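Local coordinates for protein ferric enterobactin receptor PIRA (Pseudomonas aeruginosa, PDB 5FP2) that probably imports ferric enterobactin across the outer membrane as a TonB-dependent siderophore receptor, at residues A[159-164]-A[241-246]; A[169-174]-A[183-188]; A[372-377]-A[415-420]. All blocks are in the same frame, centred on the assembly; numbering follows the deposited sequence.

Contact 1: residues A[159-164]-A[241-246]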
loop_
_atom_site.group_PDB
_atom_site.type_symbol
_atom_site.label_atom_id
_atom_site.label_comp_id
_atom_site.label_asym_id
_atom_site.label_seq_id
_atom_site.Cartn_x
_atom_site.Cartn_y
_atom_site.Cartn_z
ATOM N N LYS A 159 7.831 10.598 5.856
ATOM C CA LYS A 159 9.069 11.238 6.293
ATOM C C LYS A 159 8.905 11.708 7.728
ATOM O O LYS A 159 7.784 11.927 8.177
ATOM C CB LYS A 159 9.434 12.382 5.344
ATOM C CG LYS A 159 9.582 11.883 3.915
ATOM C CD LYS A 159 10.157 12.898 2.928
ATOM C CE LYS A 159 10.064 12.336 1.500
ATOM N NZ LYS A 159 11.192 12.706 0.594
ATOM N N ARG A 160 9.986 11.684 8.495
ATOM C CA ARG A 160 9.870 11.758 9.957
ATOM C C ARG A 160 10.622 12.960 10.586
ATOM O O ARG A 160 11.603 13.456 10.046
ATOM C CB ARG A 160 10.297 10.426 10.581
ATOM C CG ARG A 160 9.173 9.399 10.648
ATOM C CD ARG A 160 9.523 8.209 11.524
ATOM N NE ARG A 160 9.982 8.631 12.839
ATOM C CZ ARG A 160 9.189 8.845 13.896
ATOM N NH1 ARG A 160 7.890 8.563 13.826
ATOM N NH2 ARG A 160 9.686 9.351 15.033
ATOM N N PRO A 161 10.127 13.471 11.715
ATOM C CA PRO A 161 10.806 14.614 12.315
ATOM C C PRO A 161 12.314 14.445 12.365
ATOM O O PRO A 161 12.805 13.351 12.599
ATOM C CB PRO A 161 10.244 14.648 13.738
ATOM C CG PRO A 161 8.971 13.878 13.676
ATOM C CD PRO A 161 9.233 12.804 12.673
ATOM N N THR A 162 13.040 15.541 12.219
ATOM C CA THR A 162 14.481 15.470 12.079
ATOM C C THR A 162 15.144 16.507 12.986
ATOM O O THR A 162 14.487 17.426 13.466
ATOM C CB THR A 162 14.867 15.686 10.602
ATOM O OG1 THR A 162 16.296 15.709 10.452
ATOM C CG2 THR A 162 14.245 16.975 10.085
ATOM N N ASP A 163 16.430 16.323 13.269
ATOM C CA ASP A 163 17.149 17.172 14.221
ATOM C C ASP A 163 17.370 18.578 13.666
ATOM O O ASP A 163 17.762 19.489 14.398
ATOM C CB ASP A 163 18.502 16.542 14.578
ATOM C CG ASP A 163 19.301 16.122 13.342
ATOM O OD1 ASP A 163 18.953 16.544 12.218
ATOM O OD2 ASP A 163 20.258 15.332 13.483
ATOM N N ARG A 164 17.115 18.738 12.369
ATOM C CA ARG A 164 17.300 20.002 11.676
ATOM C C ARG A 164 15.998 20.362 10.961
ATOM O O ARG A 164 15.159 19.499 10.743
ATOM C CB ARG A 164 18.438 19.859 10.667
ATOM C CG ARG A 164 19.804 19.600 11.288
ATOM C CD ARG A 164 20.907 19.586 10.230
ATOM N NE ARG A 164 20.664 18.586 9.183
ATOM C CZ ARG A 164 21.595 18.111 8.355
ATOM N NH1 ARG A 164 22.843 18.558 8.418
ATOM N NH2 ARG A 164 21.277 17.179 7.464
ATOM N N SER A 241 -1.975 16.419 8.019
ATOM C CA SER A 241 -1.685 15.535 9.140
ATOM C C SER A 241 -0.489 16.066 9.903
ATOM O O SER A 241 0.492 16.480 9.289
ATOM C CB SER A 241 -1.371 14.126 8.659
ATOM O OG SER A 241 -1.154 13.275 9.782
ATOM N N GLY A 242 -0.597 16.100 11.239
ATOM C CA GLY A 242 0.492 16.580 12.085
ATOM C C GLY A 242 1.016 15.517 13.020
ATOM O O GLY A 242 0.259 14.680 13.514
ATOM N N MET A 243 2.314 15.570 13.293
ATOM C CA MET A 243 2.899 14.645 14.254
ATOM C C MET A 243 3.781 15.373 15.244
ATOM O O MET A 243 4.681 16.113 14.861
ATOM C CB MET A 243 3.738 13.546 13.576
ATOM C CG MET A 243 4.371 12.572 14.566
ATOM S SD MET A 243 4.928 11.035 13.791
ATOM C CE MET A 243 6.444 11.608 12.998
ATOM N N LEU A 244 3.597 15.035 16.511
ATOM C CA LEU A 244 4.409 15.554 17.587
ATOM C C LEU A 244 5.171 14.377 18.132
ATOM O O LEU A 244 4.590 13.319 18.400
ATOM C CB LEU A 244 3.485 16.113 18.674
ATOM C CG LEU A 244 4.062 16.987 19.781
ATOM C CD1 LEU A 244 5.194 17.901 19.331
ATOM C CD2 LEU A 244 2.914 17.814 20.327
ATOM N N SER A 245 6.486 14.502 18.194
ATOM C CA SER A 245 7.286 13.369 18.625
ATOM C C SER A 245 8.034 13.676 19.917
ATOM O O SER A 245 8.727 14.689 20.018
ATOM C CB SER A 245 8.267 12.969 17.543
ATOM O OG SER A 245 8.954 11.826 17.984
ATOM N N TRP A 246 7.921 12.790 20.898
ATOM C CA TRP A 246 8.520 13.051 22.193
ATOM C C TRP A 246 9.538 11.969 22.572
ATOM O O TRP A 246 9.190 10.806 22.788
ATOM C CB TRP A 246 7.421 13.204 23.255
ATOM C CG TRP A 246 7.927 13.262 24.671
ATOM C CD1 TRP A 246 9.164 13.660 25.094
ATOM C CD2 TRP A 246 7.183 12.946 25.849
ATOM N NE1 TRP A 246 9.263 13.511 26.447
ATOM C CE2 TRP A 246 8.044 13.123 26.941
ATOM C CE3 TRP A 246 5.878 12.506 26.080
ATOM C CZ2 TRP A 246 7.641 12.876 28.249
ATOM C CZ3 TRP A 246 5.482 12.257 27.371
ATOM C CH2 TRP A 246 6.365 12.429 28.441
#
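A charged guanidinium here rests its flat side on a methyl group: Arg160, from an irregular loop, sets one face of its head group over CE of Met243, with NH1 3.5 Å from that CE. The sulfur follows close behind, SD of Met243 lying 3.9 Å from NH1 of Arg160. Met243 points toward the loop, with CG anti to the backbone N (chi1 179°), and its chain bends at the third torsion (77°), which carries CE toward Arg160 and Pro161, to a position that is only approximate. The same face of the guanidinium also receives CD of Pro161, about over the centre of the group, so proline ring and methionine methyl share one side of it. The contact holds the connection between plug and barrel of this TonB-dependent receptor against the barrel wall: residues 159-164 link plug strand 152-158 to the first barrel strand, 166-176, whereas 241-246 lie on wall strand 235-247. Ser245 also points toward the loop, and Leu244 between the two points away. Pro161 reaches the serine too, CG of Pro161 standing 4.0 Å from CB of Ser245. The polar ends meet through a third party on the adjacent strand, 252-264: Asp255 forms a salt bridge with NH1 of Arg160 and a hydrogen bond with OG of Ser245.

Contact 2: residues A[169-174]-A[183-188]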
loop_
_atom_site.group_PDB
_atom_site.type_symbol
_atom_site.label_atom_id
_atom_site.label_comp_id
_atom_site.label_asym_id
_atom_site.label_seq_id
_atom_site.Cartn_x
_atom_site.Cartn_y
_atom_site.Cartn_z
ATOM N N MET A 169 7.839 22.237 -0.531
ATOM C CA MET A 169 6.614 22.345 -1.313
ATOM C C MET A 169 6.746 21.574 -2.619
ATOM O O MET A 169 7.851 21.322 -3.104
ATOM C CB MET A 169 6.326 23.802 -1.649
ATOM C CG MET A 169 5.745 24.594 -0.492
ATOM S SD MET A 169 5.214 26.239 -1.016
ATOM C CE MET A 169 4.294 25.784 -2.507
ATOM N N THR A 170 5.600 21.269 -3.216
ATOM C CA THR A 170 5.549 20.702 -4.555
ATOM C C THR A 170 4.318 21.187 -5.282
ATOM O O THR A 170 3.197 20.982 -4.809
ATOM C CB THR A 170 5.403 19.181 -4.515
ATOM O OG1 THR A 170 6.446 18.616 -3.716
ATOM C CG2 THR A 170 5.466 18.623 -5.932
ATOM N N VAL A 171 4.504 21.702 -6.489
ATOM C CA VAL A 171 3.362 21.895 -7.357
ATOM C C VAL A 171 3.431 20.995 -8.584
ATOM O O VAL A 171 4.468 20.883 -9.243
ATOM C CB VAL A 171 3.220 23.346 -7.809
ATOM C CG1 VAL A 171 1.791 23.585 -8.265
ATOM C CG2 VAL A 171 3.598 24.281 -6.675
ATOM N N PHE A 172 2.299 20.386 -8.905
ATOM C CA PHE A 172 2.214 19.487 -10.043
ATOM C C PHE A 172 0.947 19.775 -10.818
ATOM O O PHE A 172 -0.112 20.018 -10.227
ATOM C CB PHE A 172 2.186 18.040 -9.566
ATOM C CG PHE A 172 1.957 17.047 -10.664
ATOM C CD1 PHE A 172 0.677 16.746 -11.089
ATOM C CD2 PHE A 172 3.023 16.412 -11.260
ATOM C CE1 PHE A 172 0.460 15.811 -12.079
ATOM C CE2 PHE A 172 2.824 15.483 -12.274
ATOM C CZ PHE A 172 1.538 15.165 -12.674
ATOM N N THR A 173 1.044 19.684 -12.138
ATOM C CA THR A 173 -0.096 19.952 -12.985
ATOM C C THR A 173 -0.005 19.085 -14.239
ATOM O O THR A 173 1.031 19.006 -14.900
ATOM C CB THR A 173 -0.179 21.445 -13.340
ATOM O OG1 THR A 173 -1.111 21.635 -14.405
ATOM C CG2 THR A 173 1.177 21.975 -13.758
ATOM N N ASN A 174 -1.082 18.361 -14.501
ATOM C CA ASN A 174 -1.171 17.492 -15.640
ATOM C C ASN A 174 -2.264 17.999 -16.552
ATOM O O ASN A 174 -3.422 18.047 -16.160
ATOM C CB ASN A 174 -1.514 16.090 -15.153
ATOM C CG ASN A 174 -1.900 15.163 -16.273
ATOM O OD1 ASN A 174 -1.046 14.696 -17.010
ATOM N ND2 ASN A 174 -3.189 14.894 -16.408
ATOM N N ALA A 183 -8.131 18.722 -16.575
ATOM C CA ALA A 183 -6.795 18.942 -16.045
ATOM C C ALA A 183 -6.733 18.711 -14.536
ATOM O O ALA A 183 -7.759 18.622 -13.857
ATOM C CB ALA A 183 -6.325 20.344 -16.372
ATOM N N THR A 184 -5.514 18.558 -14.033
ATOM C CA THR A 184 -5.272 18.390 -12.616
ATOM C C THR A 184 -4.170 19.312 -12.141
ATOM O O THR A 184 -3.174 19.536 -12.810
ATOM C CB THR A 184 -4.899 16.942 -12.259
ATOM O OG1 THR A 184 -6.031 16.098 -12.469
ATOM C CG2 THR A 184 -4.503 16.838 -10.814
ATOM N N ARG A 185 -4.423 19.944 -11.006
ATOM C CA ARG A 185 -3.374 20.622 -10.259
ATOM C C ARG A 185 -3.352 20.096 -8.845
ATOM O O ARG A 185 -4.397 20.003 -8.204
ATOM C CB ARG A 185 -3.599 22.127 -10.238
ATOM C CG ARG A 185 -2.424 22.880 -9.652
ATOM C CD ARG A 185 -2.733 24.371 -9.602
ATOM N NE ARG A 185 -2.829 24.942 -10.944
ATOM C CZ ARG A 185 -1.787 25.178 -11.738
ATOM N NH1 ARG A 185 -0.550 24.855 -11.347
ATOM N NH2 ARG A 185 -1.984 25.713 -12.943
ATOM N N ARG A 186 -2.186 19.645 -8.403
ATOM C CA ARG A 186 -2.013 19.345 -7.000
ATOM C C ARG A 186 -0.775 20.016 -6.427
ATOM O O ARG A 186 0.039 20.582 -7.143
ATOM C CB ARG A 186 -1.992 17.831 -6.754
ATOM C CG ARG A 186 -0.953 17.056 -7.552
ATOM C CD ARG A 186 -0.895 15.599 -7.128
ATOM N NE ARG A 186 0.267 14.966 -7.716
ATOM C CZ ARG A 186 1.497 14.984 -7.210
ATOM N NH1 ARG A 186 1.720 15.449 -5.986
ATOM N NH2 ARG A 186 2.496 14.408 -7.899
ATOM N N ALA A 187 -0.692 20.013 -5.107
ATOM C CA ALA A 187 0.058 21.022 -4.363
ATOM C C ALA A 187 0.212 20.507 -2.947
ATOM O O ALA A 187 -0.774 20.125 -2.322
ATOM C CB ALA A 187 -0.702 22.337 -4.339
ATOM N N ASN A 188 1.445 20.413 -2.473
ATOM C CA ASN A 188 1.680 19.903 -1.138
ATOM C C ASN A 188 3.001 20.335 -0.540
ATOM O O ASN A 188 3.884 20.853 -1.216
ATOM C CB ASN A 188 1.609 18.387 -1.136
ATOM C CG ASN A 188 2.376 17.769 -2.308
ATOM O OD1 ASN A 188 3.615 17.693 -2.316
ATOM N ND2 ASN A 188 1.634 17.350 -3.317
#
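Phe172 and Arg186 form a hydrogen-bonded antiparallel pair, with Phe172 N reaching Arg186 O at 2.9 Å in a nearly straight bond (170°) and Arg186 N returning to Phe172 O at 2.8 Å. Equivalent reciprocal bonds join Thr170 to Asn188 and Asn174 to Thr184. The head group of Arg186 finds its charge partner beyond the strands, in a salt bridge from NH1 to Glu129, while NH2 bonds to the carbonyl of Pro53; both are plug residues, so this group joins the barrel wall to the plug. ND2 of Asn188, in the plane of the guanidinium at its edge, makes a weak bond to the same Glu129 oxygen. This hairpin, 166-176 with 184-194, opens the 22-stranded barrel, and its first strand also pairs with the last, 708-716, closing the cylinder; Thr170 OG1 bonds to Thr714 OG1 across that seam. On the face carrying Phe172, the guanidinium of Arg186 lies flat on the phenyl ring, centres 4.6 Å apart and planes at 20°. CG of Arg186 sits between its backbone N and carbonyl carbon (chi1 56°), and from CG to NE the chain is extended beside Phe172. NE of Arg186 is 3.8 Å from CD1 of Phe172. On the other face Thr173 and Arg185 run side by side, CB of Thr173 lying over the guanidinium, 4.0 Å from NH1 of Arg185.

Contact 3: residues A[372-377]-A[415-420]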
loop_
_atom_site.group_PDB
_atom_site.type_symbol
_atom_site.label_atom_id
_atom_site.label_comp_id
_atom_site.label_asym_id
_atom_site.label_seq_id
_atom_site.Cartn_x
_atom_site.Cartn_y
_atom_site.Cartn_z
ATOM N N GLY A 372 2.433 -10.423 18.877
ATOM C CA GLY A 372 1.598 -9.261 18.634
ATOM C C GLY A 372 0.122 -9.501 18.883
ATOM O O GLY A 372 -0.389 -10.595 18.636
ATOM N N ALA A 373 -0.555 -8.451 19.351
ATOM C CA ALA A 373 -1.986 -8.494 19.663
ATOM C C ALA A 373 -2.699 -7.236 19.157
ATOM O O ALA A 373 -2.121 -6.150 19.112
ATOM C CB ALA A 373 -2.188 -8.641 21.163
ATOM N N GLU A 374 -3.953 -7.401 18.754
ATOM C CA GLU A 374 -4.730 -6.308 18.183
ATOM C C GLU A 374 -6.117 -6.309 18.804
ATOM O O GLU A 374 -6.734 -7.359 18.966
ATOM C CB GLU A 374 -4.883 -6.493 16.668
ATOM C CG GLU A 374 -3.574 -6.597 15.891
ATOM C CD GLU A 374 -3.740 -6.290 14.408
ATOM O OE1 GLU A 374 -4.798 -5.737 14.023
ATOM O OE2 GLU A 374 -2.818 -6.633 13.622
ATOM N N TRP A 375 -6.645 -5.128 19.065
ATOM C CA TRP A 375 -8.047 -5.001 19.410
ATOM C C TRP A 375 -8.630 -3.845 18.617
ATOM O O TRP A 375 -8.034 -2.773 18.534
ATOM C CB TRP A 375 -8.218 -4.746 20.919
ATOM C CG TRP A 375 -9.620 -4.456 21.324
ATOM C CD1 TRP A 375 -10.549 -5.360 21.740
ATOM C CD2 TRP A 375 -10.282 -3.192 21.264
ATOM N NE1 TRP A 375 -11.742 -4.732 21.989
ATOM C CE2 TRP A 375 -11.605 -3.396 21.713
ATOM C CE3 TRP A 375 -9.871 -1.894 20.941
ATOM C CZ2 TRP A 375 -12.518 -2.344 21.862
ATOM C CZ3 TRP A 375 -10.781 -0.846 21.085
ATOM C CH2 TRP A 375 -12.094 -1.084 21.518
ATOM N N ASN A 376 -9.864 -4.016 18.170
ATOM C CA ASN A 376 -10.376 -3.256 17.045
ATOM C C ASN A 376 -11.885 -3.152 17.186
ATOM O O ASN A 376 -12.573 -4.166 17.291
ATOM C CB ASN A 376 -10.021 -3.986 15.746
ATOM C CG ASN A 376 -9.776 -3.039 14.579
ATOM O OD1 ASN A 376 -8.795 -3.195 13.836
ATOM N ND2 ASN A 376 -10.735 -2.149 14.324
ATOM N N LYS A 377 -12.413 -1.939 17.182
ATOM C CA LYS A 377 -13.853 -1.774 17.156
ATOM C C LYS A 377 -14.200 -0.881 15.986
ATOM O O LYS A 377 -13.491 0.080 15.729
ATOM C CB LYS A 377 -14.330 -1.148 18.467
ATOM C CG LYS A 377 -15.840 -1.127 18.651
ATOM C CD LYS A 377 -16.185 -0.701 20.069
ATOM C CE LYS A 377 -17.656 -0.347 20.248
ATOM N NZ LYS A 377 -17.963 0.180 21.614
ATOM N N ALA A 415 -7.192 -10.143 18.168
ATOM C CA ALA A 415 -6.235 -11.071 17.567
ATOM C C ALA A 415 -4.940 -11.202 18.361
ATOM O O ALA A 415 -4.524 -10.276 19.073
ATOM C CB ALA A 415 -5.947 -10.686 16.118
ATOM N N LEU A 416 -4.372 -12.404 18.296
ATOM C CA LEU A 416 -2.967 -12.630 18.597
ATOM C C LEU A 416 -2.292 -13.103 17.339
ATOM O O LEU A 416 -2.887 -13.865 16.582
ATOM C CB LEU A 416 -2.792 -13.756 19.609
ATOM C CG LEU A 416 -3.112 -13.508 21.059
ATOM C CD1 LEU A 416 -4.573 -13.111 21.186
ATOM C CD2 LEU A 416 -2.792 -14.793 21.807
ATOM N N TYR A 417 -0.990 -12.866 17.257
ATOM C CA TYR A 417 -0.156 -13.564 16.287
ATOM C C TYR A 417 1.264 -13.791 16.803
ATOM O O TYR A 417 1.749 -13.078 17.679
ATOM C CB TYR A 417 -0.150 -12.818 14.949
ATOM C CG TYR A 417 0.470 -11.452 15.009
ATOM C CD1 TYR A 417 1.846 -11.296 15.049
ATOM C CD2 TYR A 417 -0.327 -10.306 15.100
ATOM C CE1 TYR A 417 2.412 -10.034 15.169
ATOM C CE2 TYR A 417 0.227 -9.042 15.253
ATOM C CZ TYR A 417 1.601 -8.911 15.270
ATOM O OH TYR A 417 2.183 -7.669 15.370
ATOM N N VAL A 418 1.870 -14.872 16.327
ATOM C CA VAL A 418 3.253 -15.220 16.631
ATOM C C VAL A 418 3.965 -15.529 15.321
ATOM O O VAL A 418 3.483 -16.324 14.521
ATOM C CB VAL A 418 3.346 -16.488 17.503
ATOM C CG1 VAL A 418 4.780 -16.707 17.960
ATOM C CG2 VAL A 418 2.405 -16.402 18.696
ATOM N N GLU A 419 5.066 -14.839 15.069
ATOM C CA GLU A 419 5.948 -15.218 13.998
ATOM C C GLU A 419 7.280 -15.446 14.680
ATOM O O GLU A 419 7.615 -14.767 15.651
ATOM C CB GLU A 419 6.024 -14.108 12.939
ATOM C CG GLU A 419 6.851 -14.445 11.699
ATOM C CD GLU A 419 7.126 -13.231 10.820
ATOM O OE1 GLU A 419 6.288 -12.945 9.933
ATOM O OE2 GLU A 419 8.192 -12.585 10.981
ATOM N N ASP A 420 7.985 -16.483 14.252
ATOM C CA ASP A 420 9.354 -16.676 14.686
ATOM C C ASP A 420 10.246 -16.854 13.471
ATOM O O ASP A 420 10.126 -17.835 12.731
ATOM C CB ASP A 420 9.463 -17.891 15.602
ATOM C CG ASP A 420 10.816 -17.982 16.281
ATOM O OD1 ASP A 420 11.631 -17.046 16.126
ATOM O OD2 ASP A 420 11.072 -19.001 16.955
#
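Gly372 O accepts the shortest bond between 372-377 and 415-420, from Tyr417 N at 2.7 Å, and the CA of Leu416 adds a C-H...O contact to the same oxygen at 3.3 Å. Gly372 N completes the reciprocal pair by donating to Tyr417 O at 3.0 Å. One hydrogen-bonded pair along, Glu374 and Ala415 exchange a second set of backbone bonds. CG of Tyr417 lies between the backbone N and carbonyl carbon (chi1 64°), and the ring covers Gly372 with one face, CA of Gly372 standing 3.6 Å from the ring centroid and 22° off the normal, a CH-pi contact. Such cover of a glycine by an aromatic from the adjacent antiparallel strand is known as aromatic rescue, here within wall strands 367-381 and 408-423 of the barrel. The ring takes the place beside Gly372 where no side chain stands. Its hydroxyl goes on to bond with Glu356 on strand 345-361, so the tyrosine spans the glycine strand. Glu374, on the same face, turns OE2 to a salt bridge with Arg435; that oxygen lies 4.2 Å from CE2 of Tyr417. Ala373 and Leu416 are on the surface, on the sheet's opposite face, which probably faces lipid.

All three contacts involve the 22-stranded barrel, but they exemplify different joints. Contact 2 joins strands next to the seam between first and last strands, contact 3 joins two wall strands on the opposite side of the chain's centre from contact 2, and contact 1 fastens the loop leading from the plug to that wall. In sequence, contact 2 falls between the two segments of contact 1, and contact 3 follows both. Contacts 1 and 2 have centres 24 Å apart and nearest atoms about 9 Å apart; contacts 2 and 3 have centres 40 Å apart. Contact 1 is 27 Å from contact 3, centre to centre, and its Met243 side chain lies about 13 Å from the bound n-octane.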